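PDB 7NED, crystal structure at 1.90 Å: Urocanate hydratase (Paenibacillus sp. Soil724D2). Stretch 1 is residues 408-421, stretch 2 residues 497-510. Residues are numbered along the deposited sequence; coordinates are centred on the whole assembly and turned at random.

Stretch 1 408-421: RTKLALAVNQMVRE
Stretch 2 497-510: VADGSTESDIRLET

Residues 408-420 form a regular helix, while stretch 2 runs from strand 497-498 through a turn into a helix that continues beyond Thr 510. The two helices pack nearly antiparallel (165°), their axes 9.1 Å apart at closest approach. The register pairs Thr 409 with Glu 509, Leu 413 with Asp 505 and Arg 420 with Gly 500, whose CA atoms lie 5.5, 6.1 and 4.0 Å apart; 644 Å² is buried in all.

Asn 416 is the buried polar centre. Its t rotamer (chi1 -161°, chi2 57°) sends the amide into the turn, where OD1 accepts from Gly 500 N (2.7 Å) and ND2 donates to both Ser 501 O (3.0 Å) and Asp 505 OD1 (2.7 Å); an amide supplies both acceptor and donor. Asp 505, in the m rotamer (chi2 -28°), divides its carboxylate: OD1 serves Asn 416, whereas OD2 forms a salt bridge with Arg 420, although its two hydrogen bonds, from Arg 420 NH1 (3.0 Å) and NH2 (3.2 Å) to Asp 505 OD2, are both weak. Arg 420 reaches back along its helix with chi1-chi3 t, t, p and chi4 -112°, so that NH1 also donates to Gly 500 O (2.9 Å). A water joins Leu 413 O (2.8 Å) to Asp 505 OD1 (2.6 Å).

Gly 500 has phi/psi 93/-19, where a CB would jam against the preceding carbonyl and lie 3.1 Å from Val 419 CG1. Its bare CA instead approaches Asn 416 O at 3.5 Å in a CA-H...O contact. Ser 501 (p) caps the second helix, OG accepting from Ser 504 N (2.9 Å).

Towards the other end packing turns apolar. Leu 508 (m, t) places CD2 4.4 Å from Ala 412 CB, the small alanine facing it. Leu 413 (m, t) brings CD2 4.4 Å from Leu 508 CB and, against the backbone, 3.5 Å from Asp 505 O.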

# COMPACT_ATOMS: atom_id res chain seq x y z
N ARG A 408 -13.56 22.20 2.40
CA ARG A 408 -13.67 21.19 3.45
C ARG A 408 -13.13 21.75 4.75
O ARG A 408 -13.74 21.60 5.82
CB ARG A 408 -12.92 19.90 3.08
CG ARG A 408 -13.55 19.17 1.95
CD ARG A 408 -12.97 17.78 1.73
NE ARG A 408 -13.15 17.41 0.32
CZ ARG A 408 -12.74 16.25 -0.18
NH1 ARG A 408 -12.15 15.38 0.63
NH2 ARG A 408 -12.88 15.99 -1.47
N THR A 409 -11.97 22.40 4.68
CA THR A 409 -11.32 22.94 5.87
C THR A 409 -12.19 24.02 6.51
O THR A 409 -12.39 24.03 7.73
CB THR A 409 -9.96 23.51 5.47
OG1 THR A 409 -9.18 22.46 4.89
CG2 THR A 409 -9.23 24.12 6.68
N LYS A 410 -12.68 24.95 5.69
CA LYS A 410 -13.58 26.01 6.17
C LYS A 410 -14.78 25.43 6.93
O LYS A 410 -15.11 25.87 8.04
CB LYS A 410 -14.04 26.83 4.96
CG LYS A 410 -15.12 27.84 5.29
CD LYS A 410 -15.32 28.78 4.13
CE LYS A 410 -16.53 29.70 4.41
NZ LYS A 410 -16.84 30.45 3.15
N LEU A 411 -15.46 24.46 6.32
CA LEU A 411 -16.60 23.84 6.99
C LEU A 411 -16.18 23.22 8.32
O LEU A 411 -16.82 23.43 9.36
CB LEU A 411 -17.21 22.79 6.08
CG LEU A 411 -18.36 22.03 6.72
CD1 LEU A 411 -19.54 22.98 7.12
CD2 LEU A 411 -18.82 21.02 5.70
N ALA A 412 -15.13 22.40 8.30
CA ALA A 412 -14.79 21.65 9.50
C ALA A 412 -14.35 22.58 10.63
O ALA A 412 -14.67 22.33 11.81
CB ALA A 412 -13.69 20.61 9.19
N LEU A 413 -13.62 23.65 10.30
CA LEU A 413 -13.23 24.61 11.34
C LEU A 413 -14.46 25.33 11.93
O LEU A 413 -14.56 25.50 13.15
CB LEU A 413 -12.24 25.63 10.78
CG LEU A 413 -10.82 25.07 10.54
CD1 LEU A 413 -9.96 26.17 9.92
CD2 LEU A 413 -10.18 24.50 11.80
N ALA A 414 -15.38 25.79 11.08
CA ALA A 414 -16.62 26.40 11.59
C ALA A 414 -17.37 25.44 12.49
O ALA A 414 -17.80 25.81 13.59
CB ALA A 414 -17.52 26.87 10.43
N VAL A 415 -17.49 24.17 12.08
CA VAL A 415 -18.25 23.20 12.86
C VAL A 415 -17.57 22.94 14.19
O VAL A 415 -18.24 22.85 15.23
CB VAL A 415 -18.45 21.90 12.07
CG1 VAL A 415 -18.90 20.77 12.99
CG2 VAL A 415 -19.46 22.10 10.91
N ASN A 416 -16.23 22.79 14.18
CA ASN A 416 -15.53 22.60 15.44
C ASN A 416 -15.77 23.77 16.38
O ASN A 416 -15.92 23.59 17.59
CB ASN A 416 -14.02 22.39 15.20
CG ASN A 416 -13.36 21.74 16.39
OD1 ASN A 416 -13.77 20.65 16.82
ND2 ASN A 416 -12.33 22.39 16.94
N GLN A 417 -15.75 24.99 15.85
CA GLN A 417 -16.06 26.10 16.74
C GLN A 417 -17.49 26.01 17.24
O GLN A 417 -17.77 26.31 18.41
CB GLN A 417 -15.83 27.42 16.03
CG GLN A 417 -16.13 28.62 16.89
CD GLN A 417 -15.84 29.90 16.16
OE1 GLN A 417 -15.20 29.88 15.11
NE2 GLN A 417 -16.29 31.02 16.71
N MET A 418 -18.42 25.56 16.39
CA MET A 418 -19.81 25.44 16.83
C MET A 418 -19.92 24.41 17.93
O MET A 418 -20.73 24.56 18.86
CB MET A 418 -20.73 25.07 15.66
CG MET A 418 -20.71 26.08 14.54
SD MET A 418 -21.69 25.60 13.11
CE MET A 418 -23.28 25.13 13.83
N VAL A 419 -19.14 23.33 17.85
CA VAL A 419 -19.11 22.38 18.95
C VAL A 419 -18.58 23.06 20.20
O VAL A 419 -19.16 22.96 21.29
CB VAL A 419 -18.27 21.13 18.59
CG1 VAL A 419 -18.14 20.23 19.83
CG2 VAL A 419 -18.91 20.35 17.47
N ARG A 420 -17.48 23.78 20.06
CA ARG A 420 -16.85 24.41 21.21
C ARG A 420 -17.79 25.43 21.88
O ARG A 420 -17.85 25.51 23.11
CB ARG A 420 -15.54 25.07 20.74
CG ARG A 420 -14.86 26.01 21.72
CD ARG A 420 -13.39 26.24 21.33
NE ARG A 420 -13.20 27.08 20.15
CZ ARG A 420 -12.71 26.65 18.99
NH1 ARG A 420 -12.38 25.37 18.86
NH2 ARG A 420 -12.56 27.48 17.95
N GLU A 421 -18.52 26.20 21.08
CA GLU A 421 -19.45 27.23 21.55
C GLU A 421 -20.83 26.70 21.94
O GLU A 421 -21.74 27.50 22.20
CB GLU A 421 -19.60 28.32 20.47
CG GLU A 421 -18.28 29.05 20.23
CD GLU A 421 -18.35 30.12 19.16
OE1 GLU A 421 -17.37 30.89 19.06
OE2 GLU A 421 -19.36 30.20 18.43
N VAL A 497 -12.29 13.97 14.09
CA VAL A 497 -13.29 14.22 15.13
C VAL A 497 -13.20 15.69 15.48
O VAL A 497 -12.16 16.16 15.96
CB VAL A 497 -13.07 13.34 16.37
CG1 VAL A 497 -14.19 13.63 17.41
CG2 VAL A 497 -13.02 11.87 15.99
N ALA A 498 -14.27 16.41 15.21
CA ALA A 498 -14.38 17.81 15.61
C ALA A 498 -15.04 17.81 16.98
O ALA A 498 -16.27 17.86 17.11
CB ALA A 498 -15.20 18.60 14.59
N ASP A 499 -14.22 17.69 18.02
CA ASP A 499 -14.71 17.62 19.39
C ASP A 499 -14.72 18.97 20.07
O ASP A 499 -14.97 19.03 21.28
CB ASP A 499 -13.88 16.60 20.21
CG ASP A 499 -12.43 17.02 20.39
OD1 ASP A 499 -12.03 18.10 19.89
OD2 ASP A 499 -11.68 16.27 21.07
N GLY A 500 -14.49 20.04 19.34
CA GLY A 500 -14.55 21.36 19.91
C GLY A 500 -13.25 21.94 20.42
O GLY A 500 -13.16 23.16 20.58
N SER A 501 -12.22 21.12 20.69
CA SER A 501 -11.02 21.67 21.31
C SER A 501 -10.24 22.51 20.32
O SER A 501 -10.32 22.33 19.10
CB SER A 501 -10.10 20.56 21.82
OG SER A 501 -9.50 19.89 20.73
N THR A 502 -9.43 23.43 20.86
CA THR A 502 -8.57 24.21 19.99
C THR A 502 -7.49 23.34 19.37
O THR A 502 -7.09 23.58 18.23
CB THR A 502 -7.92 25.35 20.77
OG1 THR A 502 -7.25 24.81 21.91
CG2 THR A 502 -8.99 26.33 21.22
N GLU A 503 -7.05 22.30 20.07
CA GLU A 503 -6.07 21.42 19.44
C GLU A 503 -6.67 20.71 18.24
O GLU A 503 -5.98 20.52 17.22
CB GLU A 503 -5.53 20.44 20.48
CG GLU A 503 -4.54 21.12 21.40
CD GLU A 503 -3.87 20.16 22.34
OE1 GLU A 503 -2.92 20.58 23.05
OE2 GLU A 503 -4.30 18.99 22.39
N SER A 504 -7.96 20.37 18.29
CA SER A 504 -8.60 19.78 17.12
C SER A 504 -8.63 20.73 15.93
O SER A 504 -8.63 20.28 14.78
CB SER A 504 -10.00 19.29 17.50
OG SER A 504 -9.85 18.18 18.38
N ASP A 505 -8.68 22.04 16.18
CA ASP A 505 -8.64 23.00 15.08
C ASP A 505 -7.41 22.76 14.22
O ASP A 505 -7.48 22.70 12.98
CB ASP A 505 -8.63 24.42 15.63
CG ASP A 505 -9.99 24.86 16.13
OD1 ASP A 505 -11.01 24.35 15.61
OD2 ASP A 505 -10.04 25.70 17.06
N ILE A 506 -6.25 22.62 14.87
CA ILE A 506 -5.02 22.35 14.12
C ILE A 506 -5.14 21.04 13.35
O ILE A 506 -4.79 20.97 12.17
CB ILE A 506 -3.80 22.31 15.07
CG1 ILE A 506 -3.71 23.62 15.85
CG2 ILE A 506 -2.54 22.00 14.27
CD1 ILE A 506 -3.31 23.41 17.26
N ARG A 507 -5.61 19.98 14.01
CA ARG A 507 -5.69 18.68 13.34
C ARG A 507 -6.59 18.76 12.10
O ARG A 507 -6.24 18.25 11.02
CB ARG A 507 -6.20 17.62 14.31
CG ARG A 507 -5.27 17.44 15.54
CD ARG A 507 -5.65 16.21 16.42
NE ARG A 507 -7.03 16.27 16.90
CZ ARG A 507 -8.04 15.65 16.29
NH1 ARG A 507 -7.79 14.95 15.17
NH2 ARG A 507 -9.29 15.75 16.78
N LEU A 508 -7.76 19.39 12.26
CA LEU A 508 -8.73 19.45 11.18
C LEU A 508 -8.18 20.25 10.01
O LEU A 508 -8.32 19.86 8.85
CB LEU A 508 -10.03 20.09 11.67
CG LEU A 508 -10.79 19.31 12.73
CD1 LEU A 508 -11.84 20.25 13.30
CD2 LEU A 508 -11.46 18.14 12.03
N GLU A 509 -7.61 21.41 10.30
CA GLU A 509 -7.02 22.24 9.26
C GLU A 509 -5.92 21.50 8.53
O GLU A 509 -5.86 21.53 7.29
CB GLU A 509 -6.45 23.51 9.90
CG GLU A 509 -6.08 24.62 8.93
CD GLU A 509 -5.50 25.80 9.68
OE1 GLU A 509 -4.38 25.69 10.19
OE2 GLU A 509 -6.18 26.82 9.84
N THR A 510 -5.00 20.88 9.29
CA THR A 510 -3.81 20.26 8.69
C THR A 510 -4.20 19.09 7.83
O THR A 510 -3.79 19.01 6.67
CB THR A 510 -2.82 19.83 9.78
OG1 THR A 510 -2.54 20.96 10.64
CG2 THR A 510 -1.49 19.27 9.16
O HOH W 1 -12.46 26.35 14.71